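Local coordinates for thiosulfate reductase (Thermus thermophilus, PDB 2VPZ), which probably reduces thiosulfate or polysulfide, as a molybdenum-containing oxidoreductase that carries two molybdopterin guanine dinucleotides and a [4Fe-4S] cluster, at residues 236-241 against 686-691; 248-253 against 305-310; 616-621 against 738-743. One frame throughout, in Å; residues are numbered along the deposited sequence.

Interaction 1 (236-241 against 686-691). With MGD (2-amino-5,6-dimercapto-7-methyl-3,7,8a,9-tetrahydro-8-oxa-1,3,9,10-tetraaza-anthracen-4-one guanosine dinucleotide), chain I.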
loop_
_atom_site.group_PDB
_atom_site.type_symbol
_atom_site.label_atom_id
_atom_site.label_comp_id
_atom_site.label_asym_id
_atom_site.label_seq_id
_atom_site.Cartn_x
_atom_site.Cartn_y
_atom_site.Cartn_z
ATOM N N ASP A 236 -27.260 -7.550 -10.887
ATOM C CA ASP A 236 -26.897 -7.682 -12.310
ATOM C C ASP A 236 -26.201 -9.060 -12.500
ATOM O O ASP A 236 -25.436 -9.483 -11.637
ATOM C CB ASP A 236 -25.866 -6.528 -12.609
ATOM C CG ASP A 236 -25.701 -6.195 -14.123
ATOM O OD1 ASP A 236 -25.643 -7.114 -14.968
ATOM O OD2 ASP A 236 -25.565 -4.970 -14.451
ATOM N N PRO A 237 -26.487 -9.784 -13.615
ATOM C CA PRO A 237 -25.779 -11.069 -13.785
ATOM C C PRO A 237 -24.286 -10.828 -14.163
ATOM O O PRO A 237 -23.501 -11.772 -14.258
ATOM C CB PRO A 237 -26.557 -11.790 -14.893
ATOM C CG PRO A 237 -27.252 -10.677 -15.659
ATOM C CD PRO A 237 -27.584 -9.649 -14.585
ATOM N N ARG A 238 -23.925 -9.551 -14.358
ATOM C CA ARG A 238 -22.555 -9.146 -14.774
ATOM C C ARG A 238 -21.893 -8.172 -13.745
ATOM O O ARG A 238 -22.545 -7.234 -13.281
ATOM C CB ARG A 238 -22.606 -8.463 -16.168
ATOM C CG ARG A 238 -21.283 -8.461 -16.998
ATOM C CD ARG A 238 -21.363 -7.496 -18.206
ATOM N NE ARG A 238 -22.070 -6.259 -17.880
ATOM C CZ ARG A 238 -21.507 -5.048 -17.771
ATOM N NH1 ARG A 238 -20.204 -4.905 -17.970
ATOM N NH2 ARG A 238 -22.241 -3.978 -17.452
ATOM N N PHE A 239 -20.621 -8.398 -13.385
ATOM C CA PHE A 239 -19.868 -7.527 -12.446
ATOM C C PHE A 239 -19.389 -6.279 -13.220
ATOM O O PHE A 239 -18.216 -6.194 -13.636
ATOM C CB PHE A 239 -18.643 -8.218 -11.795
ATOM C CG PHE A 239 -18.032 -7.437 -10.601
ATOM C CD1 PHE A 239 -18.604 -7.525 -9.330
ATOM C CD2 PHE A 239 -16.869 -6.673 -10.743
ATOM C CE1 PHE A 239 -18.057 -6.861 -8.213
ATOM C CE2 PHE A 239 -16.288 -5.984 -9.629
ATOM C CZ PHE A 239 -16.903 -6.086 -8.372
ATOM N N SER A 240 -20.296 -5.317 -13.385
ATOM C CA SER A 240 -20.072 -4.049 -14.105
ATOM C C SER A 240 -19.203 -2.999 -13.381
ATOM O O SER A 240 -18.648 -3.263 -12.296
ATOM C CB SER A 240 -21.411 -3.379 -14.446
ATOM O OG SER A 240 -21.960 -2.677 -13.327
ATOM N N THR A 241 -19.104 -1.807 -13.966
ATOM C CA THR A 241 -18.338 -0.709 -13.385
ATOM C C THR A 241 -19.001 -0.254 -12.076
ATOM O O THR A 241 -18.315 -0.078 -11.050
ATOM C CB THR A 241 -18.199 0.535 -14.335
ATOM O OG1 THR A 241 -17.458 0.198 -15.508
ATOM C CG2 THR A 241 -17.508 1.698 -13.573
ATOM N N ALA A 686 -13.361 -13.319 -15.761
ATOM C CA ALA A 686 -14.529 -13.454 -14.920
ATOM C C ALA A 686 -15.042 -12.202 -14.202
ATOM O O ALA A 686 -14.300 -11.521 -13.473
ATOM C CB ALA A 686 -14.348 -14.594 -13.898
ATOM N N ARG A 687 -16.328 -11.923 -14.434
ATOM C CA ARG A 687 -17.139 -10.823 -13.924
ATOM C C ARG A 687 -18.519 -11.130 -14.507
ATOM O O ARG A 687 -19.340 -10.233 -14.659
ATOM C CB ARG A 687 -16.719 -9.450 -14.462
ATOM C CG ARG A 687 -15.333 -8.932 -14.111
ATOM C CD ARG A 687 -15.368 -7.399 -13.870
ATOM N NE ARG A 687 -14.611 -6.587 -14.810
ATOM C CZ ARG A 687 -14.978 -5.385 -15.248
ATOM N NH1 ARG A 687 -16.115 -4.847 -14.832
ATOM N NH2 ARG A 687 -14.199 -4.697 -16.098
ATOM N N ILE A 688 -18.759 -12.384 -14.876
ATOM C CA ILE A 688 -20.048 -12.776 -15.456
ATOM C C ILE A 688 -20.443 -14.227 -15.125
ATOM O O ILE A 688 -19.570 -15.089 -14.945
ATOM C CB ILE A 688 -20.041 -12.561 -17.054
ATOM C CG1 ILE A 688 -21.452 -12.613 -17.637
ATOM C CG2 ILE A 688 -19.090 -13.594 -17.720
ATOM C CD1 ILE A 688 -21.760 -11.563 -18.770
ATOM N N ARG A 689 -21.744 -14.483 -14.994
ATOM C CA ARG A 689 -22.274 -15.837 -14.730
ATOM C C ARG A 689 -21.944 -16.736 -15.978
ATOM O O ARG A 689 -21.575 -16.208 -17.039
ATOM C CB ARG A 689 -23.794 -15.794 -14.469
ATOM C CG ARG A 689 -24.225 -14.877 -13.295
ATOM C CD ARG A 689 -25.758 -14.818 -13.099
ATOM N NE ARG A 689 -26.426 -16.082 -13.425
ATOM C CZ ARG A 689 -26.917 -16.964 -12.564
ATOM N NH1 ARG A 689 -26.837 -16.750 -11.259
ATOM N NH2 ARG A 689 -27.498 -18.076 -13.003
ATOM N N LYS A 690 -22.071 -18.066 -15.854
ATOM C CA LYS A 690 -21.760 -19.052 -16.908
ATOM C C LYS A 690 -22.867 -19.253 -17.979
ATOM O O LYS A 690 -22.645 -19.865 -19.039
ATOM C CB LYS A 690 -21.379 -20.418 -16.286
ATOM C CG LYS A 690 -20.151 -20.384 -15.359
ATOM C CD LYS A 690 -19.737 -21.764 -14.826
ATOM C CE LYS A 690 -18.579 -21.663 -13.816
ATOM N NZ LYS A 690 -17.807 -22.940 -13.627
ATOM N N ASP A 691 -24.040 -18.699 -17.633
ATOM C CA ASP A 691 -25.356 -18.607 -18.343
ATOM C C ASP A 691 -25.332 -17.610 -19.493
ATOM O O ASP A 691 -26.265 -17.542 -20.308
ATOM C CB ASP A 691 -26.436 -17.839 -17.583
ATOM C CG ASP A 691 -26.888 -18.450 -16.307
ATOM O OD1 ASP A 691 -27.279 -19.614 -16.328
ATOM O OD2 ASP A 691 -26.927 -17.704 -15.311
HETATM P PB MGD I . -29.659 -1.392 -18.360
HETATM O O1B MGD I . -30.214 -2.209 -19.459
HETATM O O2B MGD I . -30.404 -1.199 -17.138
HETATM O O3B MGD I . -29.362 -0.077 -19.223
HETATM O O3A MGD I . -28.280 2.032 -20.148
HETATM P PA MGD I . -29.072 1.462 -18.909
HETATM O O1A MGD I . -30.261 2.302 -18.869
HETATM O O2A MGD I . -28.243 1.607 -17.722
HETATM O "O5'" MGD I . -28.267 -1.943 -17.936
HETATM C "C5'" MGD I . -27.297 -2.663 -18.701
HETATM C "C4'" MGD I . -26.875 -3.694 -17.667
HETATM O "O4'" MGD I . -28.041 -4.494 -17.557
HETATM C "C3'" MGD I . -25.742 -4.687 -18.038
HETATM O "O3'" MGD I . -24.754 -4.773 -16.979
HETATM C "C2'" MGD I . -26.436 -6.066 -18.175
HETATM O "O2'" MGD I . -25.688 -7.034 -17.451
HETATM C "C1'" MGD I . -27.679 -5.870 -17.343
HETATM N N9 MGD I . -28.738 -6.917 -17.361
HETATM C C8 MGD I . -29.067 -7.732 -18.412
HETATM N N7 MGD I . -30.078 -8.586 -18.088
HETATM C C5 MGD I . -30.392 -8.333 -16.791
HETATM C C6 MGD I . -31.310 -8.930 -15.799
HETATM O O6 MGD I . -32.069 -9.820 -16.195
HETATM N N1 MGD I . -31.348 -8.430 -14.565
HETATM C C2 MGD I . -30.510 -7.438 -14.161
HETATM N N2 MGD I . -30.582 -6.957 -12.869
HETATM N N3 MGD I . -29.623 -6.839 -15.015
HETATM C C4 MGD I . -29.518 -7.232 -16.314
HETATM C C10 MGD I . -28.751 2.437 -21.415
HETATM C C11 MGD I . -28.875 3.923 -21.315
HETATM O O11 MGD I . -27.552 4.473 -21.226
HETATM C C12 MGD I . -29.812 4.550 -22.380
HETATM S S12 MGD I . -31.373 3.974 -22.635
HETATM C C13 MGD I . -29.440 5.616 -23.176
HETATM S S13 MGD I . -30.558 6.337 -24.240
HETATM C C14 MGD I . -28.048 6.190 -23.097
HETATM N N15 MGD I . -27.166 5.839 -24.148
HETATM C C16 MGD I . -25.805 5.865 -23.976
HETATM C C17 MGD I . -24.790 5.554 -25.044
HETATM O O17 MGD I . -25.183 5.300 -26.217
HETATM N N18 MGD I . -23.447 5.640 -24.754
HETATM C C19 MGD I . -23.079 5.907 -23.474
HETATM N N19 MGD I . -21.785 5.895 -23.220
HETATM N N20 MGD I . -23.913 6.162 -22.411
HETATM C C21 MGD I . -25.259 6.189 -22.652
HETATM N N22 MGD I . -26.147 6.403 -21.694
HETATM C C23 MGD I . -27.474 5.882 -21.729
HETATM O O HOH W 1 -16.112 -2.067 -16.462
#
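Arg687 sets CG beside its backbone N (chi1 -64°) and Phe239 sets CG anti to its backbone N (chi1 -168°); their side chains cross at about a right angle, with Arg687 CB 3.5 Å from Phe239 CB. Arg687 CD then lies at the edge of the phenyl ring. Further bends at chi2 and chi3 accompany the return of the guanidinium to the Phe239 backbone, where NH1 of Arg687 donates to Phe239 O at 2.8 Å, in the planes of both groups. A nearly straight bond (167°) joins Phe239 N to Arg687 O at 2.6 Å. A weak one runs from Arg689 N to Pro237 O at 3.3 Å. They flank the single bridge of Arg238 with Ile688, whose CD1 packs on Arg238 CG at 3.6 Å. Water 1 accepts from Arg687 NH1 and donates to Thr241 OG1.

The 236-241 loop also grips the guanosine ribose. Asp236 OD2 accepts from MGD O3' at 2.7 Å, while OD1 takes MGD O2', in a contact very short in the model, and, in an Asx turn, Arg238 N. Arg238 NH2 donates to the same O3' at 2.7 Å, making that hydroxyl both donor and acceptor. NH1 of Arg238 lies 5.2 Å from NH1 of Arg687; their like charges are probably offset by Glu212, which pairs with Arg238, and by an acidic side chain of another protein chain, which pairs with Arg687.

Interaction 2 (248-253 against 305-310); sequences RWLPIK and TEIPAQ
The carbonyl of Thr305 receives the N-H of Lys253 in its own plane, and the flat carboxylate of Glu306 slants across the Lys253 chain, with OE2 of Glu306 3.9 Å from Lys253 CD. On the 248-253 side the flat group is the Trp249 indole: Pro251 CB sits 3.6 Å above one face of it, toward the rim, while NE1 at the ring edge donates to Asp236 O, and the Phe239 ring meets the indole edge-to-face.

The bond from Lys253 N to Thr305 O is 3.1 Å long and close to straight (164°). It is the one hydrogen bond between the two segments. Thr305 is followed by Glu306, where the chain leaves helical geometry with positive phi (81°). Lys253 NZ and Glu306 OE2 stay 4.6 Å apart; each group has its salt bridge outside the pair, NZ with Glu613 and Glu306 OE1 with Arg689.

Ile307 carries the apolar half. Its CG1 stands beside the backbone N (chi1 -69°), and CD1 beyond it fits between two residues of the other segment, 3.5 Å from Ile252 CG1 and 3.9 Å from Leu250 CB. The Ile252 chain crosses obliquely, whereas Leu250 meets Ile307 at about a right angle. An inverse gamma turn centred on Pro251, with Ile252 N bonded to Leu250 O at 2.8 Å, separates the two. Leu260 of helix 257-270 and Ile312 of helix 309-320 also touch Ile307, and Ile252 reaches a bound MGD.

The contact sets the end of outermost strand 248-250 and the loop after it against the link between helices 298-305 and 309-320; the four-stranded parallel sheet, with order 3-2-1-4, is consistent with a Rossmann-like alpha/beta layer.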
loop_
_atom_site.group_PDB
_atom_site.type_symbol
_atom_site.label_atom_id
_atom_site.label_comp_id
_atom_site.label_asym_id
_atom_site.label_seq_id
_atom_site.Cartn_x
_atom_site.Cartn_y
_atom_site.Cartn_z
ATOM N N ARG A 248 -22.490 -4.261 -1.862
ATOM C CA ARG A 248 -22.974 -5.614 -2.174
ATOM C C ARG A 248 -23.224 -5.868 -3.690
ATOM O O ARG A 248 -23.795 -5.015 -4.368
ATOM C CB ARG A 248 -24.283 -5.935 -1.436
ATOM C CG ARG A 248 -24.313 -5.555 0.034
ATOM C CD ARG A 248 -25.689 -5.805 0.687
ATOM N NE ARG A 248 -25.835 -7.177 1.175
ATOM C CZ ARG A 248 -25.904 -7.548 2.454
ATOM N NH1 ARG A 248 -25.851 -6.643 3.414
ATOM N NH2 ARG A 248 -25.996 -8.839 2.779
ATOM N N TRP A 249 -22.767 -7.002 -4.231
ATOM C CA TRP A 249 -23.085 -7.369 -5.620
ATOM C C TRP A 249 -24.018 -8.607 -5.564
ATOM O O TRP A 249 -23.608 -9.631 -5.034
ATOM C CB TRP A 249 -21.847 -7.744 -6.480
ATOM C CG TRP A 249 -22.184 -8.316 -7.918
ATOM C CD1 TRP A 249 -23.195 -7.907 -8.763
ATOM C CD2 TRP A 249 -21.469 -9.358 -8.641
ATOM N NE1 TRP A 249 -23.150 -8.633 -9.942
ATOM C CE2 TRP A 249 -22.113 -9.528 -9.891
ATOM C CE3 TRP A 249 -20.355 -10.165 -8.341
ATOM C CZ2 TRP A 249 -21.675 -10.472 -10.852
ATOM C CZ3 TRP A 249 -19.909 -11.116 -9.295
ATOM C CH2 TRP A 249 -20.584 -11.256 -10.536
ATOM N N LEU A 250 -25.265 -8.523 -6.045
ATOM C CA LEU A 250 -26.134 -9.722 -6.086
ATOM C C LEU A 250 -26.103 -10.295 -7.556
ATOM O O LEU A 250 -26.796 -9.758 -8.445
ATOM C CB LEU A 250 -27.599 -9.432 -5.630
ATOM C CG LEU A 250 -27.941 -8.463 -4.471
ATOM C CD1 LEU A 250 -29.383 -8.690 -3.918
ATOM C CD2 LEU A 250 -26.923 -8.608 -3.331
ATOM N N PRO A 251 -25.282 -11.366 -7.845
ATOM C CA PRO A 251 -25.241 -11.932 -9.210
ATOM C C PRO A 251 -26.490 -12.746 -9.613
ATOM O O PRO A 251 -26.421 -13.977 -9.763
ATOM C CB PRO A 251 -23.966 -12.779 -9.269
ATOM C CG PRO A 251 -23.448 -12.889 -7.842
ATOM C CD PRO A 251 -24.337 -12.023 -6.937
ATOM N N ILE A 252 -27.604 -12.037 -9.803
ATOM C CA ILE A 252 -28.915 -12.596 -10.138
ATOM C C ILE A 252 -29.042 -13.426 -11.422
ATOM O O ILE A 252 -28.434 -13.139 -12.464
ATOM C CB ILE A 252 -30.014 -11.438 -10.165
ATOM C CG1 ILE A 252 -31.342 -11.936 -9.612
ATOM C CG2 ILE A 252 -30.168 -10.879 -11.603
ATOM C CD1 ILE A 252 -32.580 -11.153 -10.099
ATOM N N LYS A 253 -29.822 -14.500 -11.354
ATOM C CA LYS A 253 -30.038 -15.322 -12.538
ATOM C C LYS A 253 -30.861 -14.411 -13.498
ATOM O O LYS A 253 -31.853 -13.814 -13.070
ATOM C CB LYS A 253 -30.792 -16.614 -12.164
ATOM C CG LYS A 253 -31.712 -17.116 -13.243
ATOM C CD LYS A 253 -32.167 -18.544 -12.987
ATOM C CE LYS A 253 -32.291 -19.327 -14.290
ATOM N NZ LYS A 253 -32.999 -20.633 -14.111
ATOM N N THR A 305 -34.304 -16.973 -8.178
ATOM C CA THR A 305 -33.368 -15.853 -8.201
ATOM C C THR A 305 -31.889 -16.284 -8.080
ATOM O O THR A 305 -30.975 -15.791 -8.778
ATOM C CB THR A 305 -33.906 -14.881 -7.077
ATOM O OG1 THR A 305 -34.496 -13.721 -7.656
ATOM C CG2 THR A 305 -32.854 -14.599 -6.022
ATOM N N GLU A 306 -31.698 -17.257 -7.212
ATOM C CA GLU A 306 -30.418 -17.862 -6.947
ATOM C C GLU A 306 -29.547 -17.077 -5.988
ATOM O O GLU A 306 -28.366 -17.368 -5.812
ATOM C CB GLU A 306 -29.710 -18.144 -8.252
ATOM C CG GLU A 306 -30.050 -19.497 -8.820
ATOM C CD GLU A 306 -29.196 -19.836 -10.007
ATOM O OE1 GLU A 306 -28.056 -19.328 -10.050
ATOM O OE2 GLU A 306 -29.665 -20.604 -10.874
ATOM N N ILE A 307 -30.157 -16.066 -5.384
ATOM C CA ILE A 307 -29.539 -15.212 -4.372
ATOM C C ILE A 307 -29.982 -15.860 -3.031
ATOM O O ILE A 307 -31.184 -16.118 -2.860
ATOM C CB ILE A 307 -30.105 -13.763 -4.458
ATOM C CG1 ILE A 307 -29.625 -13.088 -5.732
ATOM C CG2 ILE A 307 -29.795 -12.968 -3.160
ATOM C CD1 ILE A 307 -30.555 -11.975 -6.167
ATOM N N PRO A 308 -29.046 -16.123 -2.074
ATOM C CA PRO A 308 -29.458 -16.744 -0.794
ATOM C C PRO A 308 -30.610 -16.001 -0.044
ATOM O O PRO A 308 -30.708 -14.773 -0.122
ATOM C CB PRO A 308 -28.158 -16.797 0.033
ATOM C CG PRO A 308 -27.024 -16.642 -0.997
ATOM C CD PRO A 308 -27.634 -15.714 -2.046
ATOM N N ALA A 309 -31.475 -16.723 0.676
ATOM C CA ALA A 309 -32.588 -16.080 1.397
ATOM C C ALA A 309 -32.187 -15.052 2.492
ATOM O O ALA A 309 -32.922 -14.085 2.711
ATOM C CB ALA A 309 -33.545 -17.150 1.988
ATOM N N GLN A 310 -31.043 -15.255 3.161
ATOM C CA GLN A 310 -30.525 -14.340 4.218
ATOM C C GLN A 310 -30.188 -12.980 3.572
ATOM O O GLN A 310 -30.601 -11.908 4.068
ATOM C CB GLN A 310 -29.297 -14.932 4.947
ATOM C CG GLN A 310 -28.678 -14.052 6.088
ATOM C CD GLN A 310 -29.578 -13.842 7.330
ATOM O OE1 GLN A 310 -30.703 -13.324 7.227
ATOM N NE2 GLN A 310 -29.073 -14.236 8.510
#

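Interaction 3 (616-621 against 738-743); sequences EGFYRL and FVRLEK
Tyr619 and Val739 form an antiparallel hydrogen-bonded pair inside the mixed sheet of the molybdopterin dinucleotide-binding domain, a member of the double-psi beta-barrel clan. Both bonds of the pair are made: Tyr619 N to Val739 O at 2.7 Å and Val739 N to Tyr619 O at 2.8 Å, the second straighter and in the carbonyl plane. Next to it Arg620 and Phe738 make a non-hydrogen-bonded pair, and the ladder goes on through Leu621 and Asn737. The short strand pieces 619-621 and 738-743 run at 118° to each other, far from exactly antiparallel.

The side chains of Tyr619 and Val739 occupy one face of the sheet, those of Arg620 and Phe738 the other. Near Tyr619 and Val739, Leu621 CG approaches Val739 CB, and the Tyr619 ring brings CD1 to 4.1 Å from Leu741 CD2, the two chains crossing at about a right angle; Val693 of strand 692-696 touches Tyr619, Val739 and Leu741 alike, and Tyr619 OH is hydrogen-bonded to Glu655. On the other face, Arg620 and Phe738 run side by side in the same direction. CE2 of Phe738 lies over one face of the Arg620 guanidinium, near its rim and 3.6 Å from NH1, with the two planes 66° apart. That guanidinium is fixed by main-chain carbonyls, NH1 donating to Arg735 O and NH2 to Glu612 O.

Phe618 lays its ring alongside Arg740, the two side chains pointing the same way. Arg740 has CG between its backbone N and carbonyl carbon (chi1 70°), and the next carbon, CD, makes a CH-pi contact over the Phe618 face, 3.9 Å from the ring centroid. Beside this pair, water 2 donates to Gly617 O at 3.0 Å and accepts from Leu741 N at 3.1 Å.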
loop_
_atom_site.group_PDB
_atom_site.type_symbol
_atom_site.label_atom_id
_atom_site.label_comp_id
_atom_site.label_asym_id
_atom_site.label_seq_id
_atom_site.Cartn_x
_atom_site.Cartn_y
_atom_site.Cartn_z
ATOM N N GLU A 616 -28.603 -25.864 -24.337
ATOM C CA GLU A 616 -27.235 -26.286 -24.033
ATOM C C GLU A 616 -26.348 -26.079 -25.314
ATOM O O GLU A 616 -26.781 -26.356 -26.448
ATOM C CB GLU A 616 -27.254 -27.759 -23.458
ATOM C CG GLU A 616 -26.556 -28.903 -24.199
ATOM C CD GLU A 616 -26.562 -30.233 -23.413
ATOM O OE1 GLU A 616 -25.526 -30.935 -23.401
ATOM O OE2 GLU A 616 -27.621 -30.555 -22.803
ATOM N N GLY A 617 -25.161 -25.498 -25.101
ATOM C CA GLY A 617 -24.200 -25.094 -26.127
ATOM C C GLY A 617 -24.339 -23.593 -26.443
ATOM O O GLY A 617 -23.527 -23.000 -27.175
ATOM N N PHE A 618 -25.366 -22.963 -25.873
ATOM C CA PHE A 618 -25.693 -21.536 -26.078
ATOM C C PHE A 618 -25.597 -20.646 -24.819
ATOM O O PHE A 618 -25.500 -21.157 -23.712
ATOM C CB PHE A 618 -27.116 -21.394 -26.646
ATOM C CG PHE A 618 -27.266 -21.791 -28.103
ATOM C CD1 PHE A 618 -27.382 -23.127 -28.477
ATOM C CD2 PHE A 618 -27.304 -20.807 -29.098
ATOM C CE1 PHE A 618 -27.526 -23.489 -29.810
ATOM C CE2 PHE A 618 -27.454 -21.140 -30.440
ATOM C CZ PHE A 618 -27.567 -22.480 -30.805
ATOM N N TYR A 619 -25.626 -19.328 -25.012
ATOM C CA TYR A 619 -25.583 -18.346 -23.908
ATOM C C TYR A 619 -26.597 -17.219 -24.121
ATOM O O TYR A 619 -26.914 -16.904 -25.263
ATOM C CB TYR A 619 -24.199 -17.720 -23.766
ATOM C CG TYR A 619 -23.108 -18.710 -23.491
ATOM C CD1 TYR A 619 -22.435 -19.344 -24.541
ATOM C CD2 TYR A 619 -22.778 -19.063 -22.177
ATOM C CE1 TYR A 619 -21.458 -20.311 -24.298
ATOM C CE2 TYR A 619 -21.805 -20.031 -21.910
ATOM C CZ TYR A 619 -21.147 -20.652 -22.976
ATOM O OH TYR A 619 -20.190 -21.612 -22.715
ATOM N N ARG A 620 -27.122 -16.614 -23.051
ATOM C CA ARG A 620 -28.021 -15.491 -23.248
ATOM C C ARG A 620 -27.101 -14.317 -23.688
ATOM O O ARG A 620 -26.003 -14.154 -23.167
ATOM C CB ARG A 620 -28.799 -15.126 -21.971
ATOM C CG ARG A 620 -29.947 -14.119 -22.193
ATOM C CD ARG A 620 -30.707 -13.816 -20.887
ATOM N NE ARG A 620 -31.295 -14.998 -20.258
ATOM C CZ ARG A 620 -32.454 -15.571 -20.586
ATOM N NH1 ARG A 620 -33.201 -15.078 -21.566
ATOM N NH2 ARG A 620 -32.868 -16.652 -19.917
ATOM N N LEU A 621 -27.561 -13.536 -24.673
ATOM C CA LEU A 621 -26.846 -12.404 -25.266
ATOM C C LEU A 621 -27.210 -11.127 -24.484
ATOM O O LEU A 621 -28.339 -10.643 -24.611
ATOM C CB LEU A 621 -27.246 -12.235 -26.734
ATOM C CG LEU A 621 -26.366 -11.596 -27.832
ATOM C CD1 LEU A 621 -27.230 -10.769 -28.813
ATOM C CD2 LEU A 621 -25.280 -10.736 -27.184
ATOM N N PHE A 738 -30.457 -16.062 -27.799
ATOM C CA PHE A 738 -29.385 -16.939 -27.361
ATOM C C PHE A 738 -28.355 -17.017 -28.487
ATOM O O PHE A 738 -28.700 -16.994 -29.679
ATOM C CB PHE A 738 -29.966 -18.326 -27.003
ATOM C CG PHE A 738 -31.165 -18.275 -26.049
ATOM C CD1 PHE A 738 -32.420 -18.735 -26.453
ATOM C CD2 PHE A 738 -31.033 -17.753 -24.751
ATOM C CE1 PHE A 738 -33.545 -18.663 -25.580
ATOM C CE2 PHE A 738 -32.144 -17.674 -23.860
ATOM C CZ PHE A 738 -33.400 -18.133 -24.280
ATOM N N VAL A 739 -27.095 -17.106 -28.099
ATOM C CA VAL A 739 -25.988 -17.118 -29.029
ATOM C C VAL A 739 -24.917 -18.161 -28.632
ATOM O O VAL A 739 -24.769 -18.460 -27.438
ATOM C CB VAL A 739 -25.383 -15.674 -29.040
ATOM C CG1 VAL A 739 -24.282 -15.551 -27.986
ATOM C CG2 VAL A 739 -24.930 -15.291 -30.425
ATOM N N ARG A 740 -24.223 -18.754 -29.612
ATOM C CA ARG A 740 -23.130 -19.700 -29.336
ATOM C C ARG A 740 -21.855 -19.221 -30.069
ATOM O O ARG A 740 -21.945 -18.488 -31.061
ATOM C CB ARG A 740 -23.492 -21.120 -29.735
ATOM C CG ARG A 740 -23.551 -21.262 -31.193
ATOM C CD ARG A 740 -24.197 -22.523 -31.615
ATOM N NE ARG A 740 -23.498 -22.912 -32.806
ATOM C CZ ARG A 740 -23.990 -22.810 -34.016
ATOM N NH1 ARG A 740 -25.210 -22.343 -34.164
ATOM N NH2 ARG A 740 -23.250 -23.125 -35.081
ATOM N N LEU A 741 -20.678 -19.610 -29.576
ATOM C CA LEU A 741 -19.403 -19.163 -30.142
ATOM C C LEU A 741 -18.646 -20.221 -30.968
ATOM O O LEU A 741 -18.461 -21.354 -30.527
ATOM C CB LEU A 741 -18.486 -18.574 -29.042
ATOM C CG LEU A 741 -18.801 -18.133 -27.599
ATOM C CD1 LEU A 741 -17.612 -17.237 -27.223
ATOM C CD2 LEU A 741 -20.137 -17.373 -27.361
ATOM N N GLU A 742 -18.191 -19.811 -32.149
ATOM C CA GLU A 742 -17.497 -20.650 -33.125
ATOM C C GLU A 742 -16.116 -20.026 -33.419
ATOM O O GLU A 742 -16.049 -18.870 -33.829
ATOM C CB GLU A 742 -18.375 -20.691 -34.384
ATOM C CG GLU A 742 -17.948 -21.556 -35.574
ATOM C CD GLU A 742 -18.950 -21.473 -36.747
ATOM O OE1 GLU A 742 -18.736 -20.645 -37.667
ATOM O OE2 GLU A 742 -19.955 -22.234 -36.715
ATOM N N LYS A 743 -15.031 -20.768 -33.189
ATOM C CA LYS A 743 -13.657 -20.283 -33.429
ATOM C C LYS A 743 -13.492 -19.670 -34.845
ATOM O O LYS A 743 -13.907 -20.258 -35.846
ATOM C CB LYS A 743 -12.636 -21.419 -33.219
ATOM C CG LYS A 743 -11.453 -21.121 -32.257
ATOM C CD LYS A 743 -10.693 -19.805 -32.543
ATOM C CE LYS A 743 -9.185 -19.901 -32.183
ATOM N NZ LYS A 743 -8.759 -21.153 -31.434
HETATM O O HOH W 2 -20.773 -21.961 -27.531
#

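From the N terminus, the chain leaves strand 231-235 into 236-241, the first half of interaction 1. It then runs through strand 248-250 and a largely helical excursion before 305-310 closes interaction 2, a local loop lying wholly within the long span of interaction 1. Interaction 3 opens at 616-621, before 686-691 completes interaction 1, and closes afterwards at 738-743; these two loops therefore cross, whereas interactions 2 and 3 follow in series. Interaction 1 sits between the others: Arg689 reaches back to Ile252, and Asp691 O lies 3.0 Å from Arg620 N, a probable hydrogen bond. The parallel alpha/beta layer is thus joined to the C-terminal mixed sheet beside the guanosine end of one MGD.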